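GH26A (Muricauda sp. MAR_2010_75, PDB 6Q75) probably hydrolyses beta-1,4-linked mannan-type polysaccharides, as a glycoside hydrolase of family 26. Local coordinates at residues D136-P141 with V195-Q200. Residues are numbered along the deposited sequence; the frame is centred on the assembly and turned at random.
Sequences DDMLTP and VKLWKQ
Leu-139 points its CB toward helix 194-208 and has CG anti to its own carbonyl carbon (chi1 -59°), which sets CD1 against Lys-196 and CD2 against Leu-197 and Gln-200. Lys-196 and Gln-200 both have CG anti to the backbone N and continue as extended chains, passing on different flanks of the leucine. CD1 of Leu-139 rests on the methylene chain of Lys-196, 3.8 Å from its CD. The two side chains run past each other in opposite directions. CD2 of Leu-139 turns to the helix backbone and lies 3.8 Å from CA of Leu-197. The same methyl is 3.8 Å from CD of Gln-200, and the side chains of Leu-139 and Gln-200 cross at a slant. The amide end of Gln-200 lies beside Met-138 O. Met-138 adds a smaller contact: its CE comes 3.9 Å from CD1 of Leu-197.

The fold is the (beta/alpha)8 barrel of family 26. Helix 194-208 lies in the beta-alpha-beta crossover that joins the parallel strands 170-173 and 214-221. Helix 132-138 belongs to the connection between strands 104-108 and 170-173, and Leu-139 is the first residue beyond it to leave helical geometry. At this helix end Thr-140 OG1 donates to Asp-136 O at 2.7 Å, from 42° out of the carbonyl plane, while Leu-139 N reaches the same oxygen from the opposite face. Trp-149 of helix 144-165 packs on both Leu-197 and Gln-200. Were Gln-200 replaced by an alanine, a gap is likely to open between CD2 of Leu-139 and Trp-149, and Met-138 O would probably lose its amide neighbour. Lys-196 NZ also forms a long, weak ion pair with Asp-192.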
loop_
_atom_site.group_PDB
_atom_site.type_symbol
_atom_site.label_atom_id
_atom_site.label_comp_id
_atom_site.label_asym_id
_atom_site.label_seq_id
_atom_site.Cartn_x
_atom_site.Cartn_y
_atom_site.Cartn_z
ATOM N N ASP A 136 -12.203 15.914 13.530
ATOM C CA ASP A 136 -12.829 16.999 12.780
ATOM C C ASP A 136 -11.858 18.160 12.588
ATOM O O ASP A 136 -11.781 18.734 11.497
ATOM C CB ASP A 136 -14.088 17.485 13.508
ATOM C CG ASP A 136 -15.246 16.482 13.446
ATOM O OD1 ASP A 136 -15.167 15.492 12.685
ATOM O OD2 ASP A 136 -16.242 16.683 14.181
ATOM N N ASP A 137 -11.087 18.501 13.629
ATOM C CA ASP A 137 -10.155 19.631 13.539
ATOM C C ASP A 137 -9.050 19.370 12.528
ATOM O O ASP A 137 -8.643 20.275 11.787
ATOM C CB ASP A 137 -9.541 19.945 14.904
ATOM C CG ASP A 137 -10.419 20.854 15.748
ATOM O OD1 ASP A 137 -11.519 21.234 15.283
ATOM O OD2 ASP A 137 -10.029 21.160 16.896
ATOM N N MET A 138 -8.555 18.143 12.474
ATOM C CA MET A 138 -7.520 17.817 11.510
ATOM C C MET A 138 -8.026 17.993 10.082
ATOM O O MET A 138 -7.230 18.219 9.172
ATOM C CB MET A 138 -7.109 16.353 11.728
ATOM C CG MET A 138 -6.303 15.714 10.614
ATOM S SD MET A 138 -6.237 13.902 10.806
ATOM C CE MET A 138 -7.852 13.474 10.149
ATOM N N LEU A 139 -9.338 17.945 9.874
ATOM C CA LEU A 139 -9.921 18.108 8.552
ATOM C C LEU A 139 -10.493 19.498 8.356
ATOM O O LEU A 139 -11.313 19.695 7.459
ATOM C CB LEU A 139 -11.009 17.064 8.318
ATOM C CG LEU A 139 -10.482 15.642 8.436
ATOM C CD1 LEU A 139 -11.618 14.626 8.272
ATOM C CD2 LEU A 139 -9.404 15.425 7.395
ATOM N N THR A 140 -10.117 20.436 9.213
ATOM C CA THR A 140 -10.642 21.802 9.162
ATOM C C THR A 140 -9.510 22.804 9.010
ATOM O O THR A 140 -8.818 23.110 9.999
ATOM C CB THR A 140 -11.444 22.114 10.420
ATOM O OG1 THR A 140 -12.531 21.186 10.539
ATOM C CG2 THR A 140 -12.010 23.544 10.325
ATOM N N PRO A 141 -9.272 23.347 7.817
ATOM C CA PRO A 141 -8.249 24.392 7.680
ATOM C C PRO A 141 -8.390 25.486 8.734
ATOM O O PRO A 141 -9.495 25.875 9.122
ATOM C CB PRO A 141 -8.493 24.928 6.265
ATOM C CG PRO A 141 -8.979 23.700 5.525
ATOM C CD PRO A 141 -9.859 22.974 6.517
ATOM N N VAL A 195 -13.319 9.219 4.199
ATOM C CA VAL A 195 -13.249 9.654 2.802
ATOM C C VAL A 195 -12.795 11.101 2.729
ATOM O O VAL A 195 -12.185 11.515 1.735
ATOM C CB VAL A 195 -14.583 9.446 2.056
ATOM C CG1 VAL A 195 -14.944 7.951 2.017
ATOM C CG2 VAL A 195 -15.694 10.296 2.644
ATOM N N LYS A 196 -13.058 11.884 3.782
ATOM C CA LYS A 196 -12.628 13.279 3.773
ATOM C C LYS A 196 -11.132 13.397 4.053
ATOM O O LYS A 196 -10.467 14.283 3.492
ATOM C CB LYS A 196 -13.447 14.084 4.787
ATOM C CG LYS A 196 -13.178 15.595 4.719
ATOM C CD LYS A 196 -13.931 16.369 5.787
ATOM C CE LYS A 196 -14.136 17.831 5.348
ATOM N NZ LYS A 196 -15.148 18.578 6.165
ATOM N N LEU A 197 -10.587 12.517 4.905
ATOM C CA LEU A 197 -9.140 12.452 5.074
ATOM C C LEU A 197 -8.454 12.050 3.770
ATOM O O LEU A 197 -7.442 12.643 3.382
ATOM C CB LEU A 197 -8.772 11.472 6.198
ATOM C CG LEU A 197 -7.275 11.156 6.351
ATOM C CD1 LEU A 197 -6.513 12.468 6.640
ATOM C CD2 LEU A 197 -7.001 10.115 7.480
ATOM N N TRP A 198 -8.978 11.027 3.090
ATOM C CA TRP A 198 -8.381 10.591 1.833
ATOM C C TRP A 198 -8.320 11.738 0.832
ATOM O O TRP A 198 -7.278 11.990 0.206
ATOM C CB TRP A 198 -9.190 9.431 1.263
ATOM C CG TRP A 198 -8.615 8.840 0.011
ATOM C CD1 TRP A 198 -8.819 9.253 -1.277
ATOM C CD2 TRP A 198 -7.734 7.719 -0.060
ATOM N NE1 TRP A 198 -8.118 8.440 -2.149
ATOM C CE2 TRP A 198 -7.445 7.495 -1.421
ATOM C CE3 TRP A 198 -7.156 6.883 0.903
ATOM C CZ2 TRP A 198 -6.610 6.463 -1.846
ATOM C CZ3 TRP A 198 -6.318 5.865 0.475
ATOM C CH2 TRP A 198 -6.046 5.675 -0.882
ATOM N N LYS A 199 -9.433 12.458 0.676
ATOM C CA LYS A 199 -9.471 13.535 -0.310
ATOM C C LYS A 199 -8.565 14.693 0.083
ATOM O O LYS A 199 -7.979 15.345 -0.791
ATOM C CB LYS A 199 -10.905 14.021 -0.489
ATOM C CG LYS A 199 -11.860 12.962 -1.042
ATOM C CD LYS A 199 -13.273 13.481 -0.927
ATOM C CE LYS A 199 -14.319 12.388 -0.885
ATOM N NZ LYS A 199 -15.636 13.042 -0.590
ATOM N N GLN A 200 -8.435 14.959 1.385
ATOM C CA GLN A 200 -7.543 16.025 1.841
ATOM C C GLN A 200 -6.084 15.674 1.566
ATOM O O GLN A 200 -5.290 16.533 1.153
ATOM C CB GLN A 200 -7.763 16.299 3.333
ATOM C CG GLN A 200 -7.067 17.551 3.854
ATOM C CD GLN A 200 -7.464 17.853 5.296
ATOM O OE1 GLN A 200 -6.696 17.614 6.238
ATOM N NE2 GLN A 200 -8.673 18.334 5.474
#